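Local coordinates for cell wall surface anchor family protein (Streptococcus agalactiae serogroup V, PDB 3PF2), which forms the backbone of the type 1 pilus shaft on the group B streptococcal cell surface, the chain here being its calcium-binding C-terminal 35-kDa fragment, at residues Y23-I37 / F131-K143. Residues are numbered along the deposited sequence; the frame is centred on the assembly and turned at random.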
# COMPACT_ATOMS: atom_id res chain seq x y z
N TYR A 23 -1.71 -5.64 -0.61
CA TYR A 23 -2.94 -4.98 -1.07
C TYR A 23 -3.13 -5.10 -2.55
O TYR A 23 -2.18 -5.23 -3.31
CB TYR A 23 -2.93 -3.49 -0.72
CG TYR A 23 -3.03 -3.20 0.75
CD1 TYR A 23 -4.24 -3.32 1.42
CD2 TYR A 23 -1.90 -2.81 1.48
CE1 TYR A 23 -4.35 -3.06 2.78
CE2 TYR A 23 -1.99 -2.54 2.84
CZ TYR A 23 -3.21 -2.68 3.49
OH TYR A 23 -3.31 -2.41 4.84
N THR A 24 -4.39 -5.03 -2.96
CA THR A 24 -4.76 -4.86 -4.35
C THR A 24 -4.58 -3.40 -4.72
O THR A 24 -4.85 -2.51 -3.91
CB THR A 24 -6.19 -5.35 -4.55
OG1 THR A 24 -6.23 -6.77 -4.37
CG2 THR A 24 -6.75 -5.01 -5.95
N ILE A 25 -4.09 -3.15 -5.93
CA ILE A 25 -3.90 -1.79 -6.43
C ILE A 25 -5.21 -1.01 -6.32
O ILE A 25 -6.27 -1.52 -6.69
CB ILE A 25 -3.38 -1.79 -7.89
CG1 ILE A 25 -1.88 -2.13 -7.89
CG2 ILE A 25 -3.66 -0.43 -8.58
CD1 ILE A 25 -1.21 -2.20 -9.30
N GLY A 26 -5.15 0.20 -5.79
CA GLY A 26 -6.36 1.01 -5.62
C GLY A 26 -7.09 0.88 -4.30
O GLY A 26 -7.95 1.70 -3.97
N GLU A 27 -6.74 -0.15 -3.53
CA GLU A 27 -7.37 -0.42 -2.24
C GLU A 27 -6.76 0.52 -1.21
O GLU A 27 -5.55 0.47 -0.97
CB GLU A 27 -7.13 -1.89 -1.88
CG GLU A 27 -7.66 -2.42 -0.56
CD GLU A 27 -7.60 -3.96 -0.49
OE1 GLU A 27 -6.55 -4.61 -0.82
OE2 GLU A 27 -8.62 -4.53 -0.09
N GLU A 28 -7.57 1.39 -0.62
CA GLU A 28 -7.03 2.37 0.33
C GLU A 28 -6.68 1.72 1.67
O GLU A 28 -7.40 0.83 2.15
CB GLU A 28 -7.98 3.56 0.52
CG GLU A 28 -7.36 4.69 1.35
CD GLU A 28 -8.36 5.78 1.69
OE1 GLU A 28 -8.62 6.62 0.81
OE2 GLU A 28 -8.86 5.78 2.84
N PHE A 29 -5.57 2.16 2.26
CA PHE A 29 -5.13 1.69 3.57
C PHE A 29 -4.39 2.85 4.25
O PHE A 29 -4.11 3.87 3.63
CB PHE A 29 -4.18 0.48 3.43
CG PHE A 29 -2.93 0.78 2.66
CD1 PHE A 29 -1.80 1.29 3.31
CD2 PHE A 29 -2.91 0.63 1.28
CE1 PHE A 29 -0.65 1.61 2.56
CE2 PHE A 29 -1.77 0.94 0.54
CZ PHE A 29 -0.64 1.43 1.19
N LYS A 30 -4.04 2.66 5.52
CA LYS A 30 -3.34 3.70 6.27
C LYS A 30 -1.90 3.34 6.56
O LYS A 30 -1.61 2.23 6.99
CB LYS A 30 -4.04 3.96 7.59
CG LYS A 30 -5.47 4.48 7.40
CD LYS A 30 -6.09 4.85 8.72
CE LYS A 30 -7.43 5.54 8.52
NZ LYS A 30 -8.50 4.56 8.17
N TRP A 31 -1.00 4.31 6.35
CA TRP A 31 0.32 4.29 6.99
C TRP A 31 0.14 5.02 8.32
O TRP A 31 -0.78 5.83 8.47
CB TRP A 31 1.34 5.05 6.15
CG TRP A 31 1.58 4.52 4.77
CD1 TRP A 31 1.04 5.00 3.61
CD2 TRP A 31 2.46 3.46 4.39
NE1 TRP A 31 1.51 4.29 2.54
CE2 TRP A 31 2.39 3.34 2.99
CE3 TRP A 31 3.32 2.59 5.11
CZ2 TRP A 31 3.13 2.39 2.27
CZ3 TRP A 31 4.05 1.63 4.38
CH2 TRP A 31 3.96 1.55 2.98
N PHE A 32 1.01 4.73 9.29
CA PHE A 32 0.97 5.46 10.57
C PHE A 32 2.34 6.07 10.86
O PHE A 32 3.31 5.33 11.06
CB PHE A 32 0.56 4.53 11.72
CG PHE A 32 -0.84 4.00 11.56
CD1 PHE A 32 -1.90 4.61 12.20
CD2 PHE A 32 -1.08 2.90 10.74
CE1 PHE A 32 -3.22 4.11 12.03
CE2 PHE A 32 -2.37 2.41 10.55
CZ PHE A 32 -3.45 3.01 11.21
N LEU A 33 2.41 7.40 10.84
CA LEU A 33 3.65 8.10 11.19
C LEU A 33 3.62 8.30 12.68
O LEU A 33 2.65 8.84 13.23
CB LEU A 33 3.72 9.45 10.48
CG LEU A 33 4.04 9.58 8.97
CD1 LEU A 33 3.57 8.41 8.12
CD2 LEU A 33 3.63 10.93 8.38
N LYS A 34 4.68 7.88 13.37
CA LYS A 34 4.64 7.81 14.82
C LYS A 34 5.84 8.53 15.40
O LYS A 34 6.94 8.35 14.92
CB LYS A 34 4.68 6.35 15.29
CG LYS A 34 3.58 5.47 14.70
CD LYS A 34 4.04 3.99 14.60
CE LYS A 34 4.26 3.35 15.99
NZ LYS A 34 4.73 1.93 15.89
N SER A 35 5.62 9.32 16.45
CA SER A 35 6.74 9.96 17.15
C SER A 35 6.48 9.95 18.63
O SER A 35 5.36 10.17 19.07
CB SER A 35 6.88 11.42 16.72
OG SER A 35 8.00 12.02 17.37
N THR A 36 7.52 9.74 19.42
CA THR A 36 7.43 10.05 20.84
C THR A 36 7.35 11.57 21.02
O THR A 36 7.79 12.34 20.17
CB THR A 36 8.60 9.46 21.67
OG1 THR A 36 9.83 10.05 21.23
CG2 THR A 36 8.68 7.96 21.49
N ILE A 37 6.73 11.98 22.12
CA ILE A 37 6.58 13.39 22.45
C ILE A 37 7.17 13.63 23.83
O ILE A 37 6.85 12.91 24.76
CB ILE A 37 5.08 13.81 22.42
CG1 ILE A 37 4.47 13.69 21.02
CG2 ILE A 37 4.89 15.22 22.97
CD1 ILE A 37 5.14 14.55 19.92
N PHE A 131 1.66 8.66 22.47
CA PHE A 131 2.63 9.14 21.48
C PHE A 131 1.87 9.86 20.36
O PHE A 131 0.64 9.82 20.32
CB PHE A 131 3.48 7.97 20.94
CG PHE A 131 2.69 6.95 20.17
CD1 PHE A 131 2.58 7.06 18.78
CD2 PHE A 131 2.07 5.88 20.83
CE1 PHE A 131 1.83 6.12 18.04
CE2 PHE A 131 1.33 4.94 20.09
CZ PHE A 131 1.23 5.07 18.70
N LEU A 132 2.61 10.53 19.47
CA LEU A 132 2.01 11.23 18.34
C LEU A 132 1.77 10.24 17.20
O LEU A 132 2.70 9.59 16.72
CB LEU A 132 2.87 12.40 17.86
CG LEU A 132 2.36 13.16 16.63
CD1 LEU A 132 1.10 13.95 16.98
CD2 LEU A 132 3.42 14.10 16.04
N GLU A 133 0.51 10.15 16.78
CA GLU A 133 0.09 9.20 15.76
C GLU A 133 -0.56 9.96 14.61
O GLU A 133 -1.52 10.70 14.80
CB GLU A 133 -0.88 8.19 16.36
CG GLU A 133 -1.59 7.28 15.36
CD GLU A 133 -2.70 6.47 16.00
OE1 GLU A 133 -2.88 6.49 17.24
OE2 GLU A 133 -3.40 5.76 15.24
N ILE A 134 -0.01 9.77 13.41
CA ILE A 134 -0.51 10.42 12.20
C ILE A 134 -0.89 9.37 11.16
O ILE A 134 -0.02 8.81 10.50
CB ILE A 134 0.53 11.40 11.57
CG1 ILE A 134 1.06 12.40 12.60
CG2 ILE A 134 -0.06 12.10 10.33
CD1 ILE A 134 2.16 13.27 12.06
N PRO A 135 -2.20 9.10 11.02
CA PRO A 135 -2.63 8.17 9.97
C PRO A 135 -2.65 8.85 8.61
O PRO A 135 -3.17 9.97 8.48
CB PRO A 135 -4.05 7.76 10.41
CG PRO A 135 -4.44 8.67 11.52
CD PRO A 135 -3.33 9.68 11.75
N VAL A 136 -2.06 8.20 7.61
CA VAL A 136 -2.02 8.73 6.25
C VAL A 136 -2.63 7.70 5.29
O VAL A 136 -2.10 6.61 5.12
CB VAL A 136 -0.59 9.12 5.81
CG1 VAL A 136 -0.59 9.67 4.38
CG2 VAL A 136 -0.01 10.16 6.77
N ALA A 137 -3.75 8.07 4.68
CA ALA A 137 -4.40 7.21 3.71
C ALA A 137 -3.67 7.21 2.37
O ALA A 137 -3.21 8.26 1.90
CB ALA A 137 -5.86 7.62 3.53
N SER A 138 -3.56 6.02 1.78
CA SER A 138 -2.66 5.78 0.66
C SER A 138 -3.21 4.61 -0.17
O SER A 138 -3.99 3.83 0.34
CB SER A 138 -1.28 5.40 1.23
OG SER A 138 -0.30 5.25 0.21
N THR A 139 -2.81 4.55 -1.44
CA THR A 139 -3.05 3.35 -2.26
C THR A 139 -1.75 2.95 -2.94
O THR A 139 -0.85 3.77 -3.08
CB THR A 139 -4.12 3.57 -3.36
OG1 THR A 139 -3.68 4.61 -4.25
CG2 THR A 139 -5.47 3.96 -2.76
N ILE A 140 -1.65 1.69 -3.35
CA ILE A 140 -0.59 1.27 -4.26
C ILE A 140 -1.11 1.58 -5.68
O ILE A 140 -2.27 1.32 -5.97
CB ILE A 140 -0.31 -0.25 -4.15
CG1 ILE A 140 0.13 -0.62 -2.73
CG2 ILE A 140 0.74 -0.69 -5.19
CD1 ILE A 140 0.31 -2.14 -2.46
N ASN A 141 -0.26 2.13 -6.54
CA ASN A 141 -0.69 2.45 -7.90
C ASN A 141 0.01 1.61 -8.98
O ASN A 141 0.78 0.70 -8.67
CB ASN A 141 -0.53 3.95 -8.18
CG ASN A 141 0.91 4.40 -8.11
OD1 ASN A 141 1.78 3.77 -8.70
ND2 ASN A 141 1.17 5.50 -7.40
N GLU A 142 -0.28 1.93 -10.24
CA GLU A 142 0.23 1.20 -11.39
C GLU A 142 1.75 1.26 -11.57
O GLU A 142 2.31 0.54 -12.39
CB GLU A 142 -0.50 1.68 -12.67
CG GLU A 142 -0.03 3.02 -13.26
CD GLU A 142 -0.49 4.25 -12.48
OE1 GLU A 142 -1.39 4.14 -11.63
OE2 GLU A 142 0.07 5.35 -12.73
N LYS A 143 2.42 2.13 -10.82
CA LYS A 143 3.87 2.24 -10.92
C LYS A 143 4.61 1.22 -10.04
O LYS A 143 5.83 1.08 -10.14
CB LYS A 143 4.32 3.67 -10.60
CG LYS A 143 3.79 4.71 -11.60
CD LYS A 143 4.50 6.05 -11.41
CE LYS A 143 4.06 7.08 -12.44
NZ LYS A 143 2.98 7.97 -11.91
O HOH W 1 -3.51 -0.31 -2.56
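Ile140 N, Thr24 O and Glu27 O share one water, which accepts from Ile140 N at 2.8 Å and donates to the two carbonyls. It thus ties strand 132-140 to the type II turn Thr24-Glu27, which leads into antiparallel strand 29-35 of the Ig-like CNA-type pilin domain. Gly26, whose positive phi suits this turn, gives its N-H to Ile140 O (3.1 Å). Beyond the turn, paired backbone bonds zip the strands from Phe29-Ser138 to Ser35-Leu132. Pro135, lacking an N-H, fits a non-hydrogen-bonded site opposite Phe32.

The face bearing Phe29, Trp31, Leu33, Ile134 and Val136 is turned to the domain core, with Leu33 and Ile134 packed CB to CB at 3.9 Å. The Phe29 ring has Tyr23 CE2 over one face and Ser138 O over the other, each offset toward the rim; chi1 of 61° brings the ring over Ser138 O. On the other face of the sheet, Glu133 lies alongside the Phe32 ring with OE2 3.6 Å from Phe32 CD1, ring and carboxylate planes 50° apart, while Glu133 OE1 accepts from Asn125. Lys34 lays its CG against Phe131 CE1 (3.8 Å) and sends NZ to Asp10 and Asp12 of a calcium site. Small Ser138 fits beside the indole of Trp31, whose NE1 donates a weak, bent bond (3.1 Å) to Ser138 OG at the ring edge.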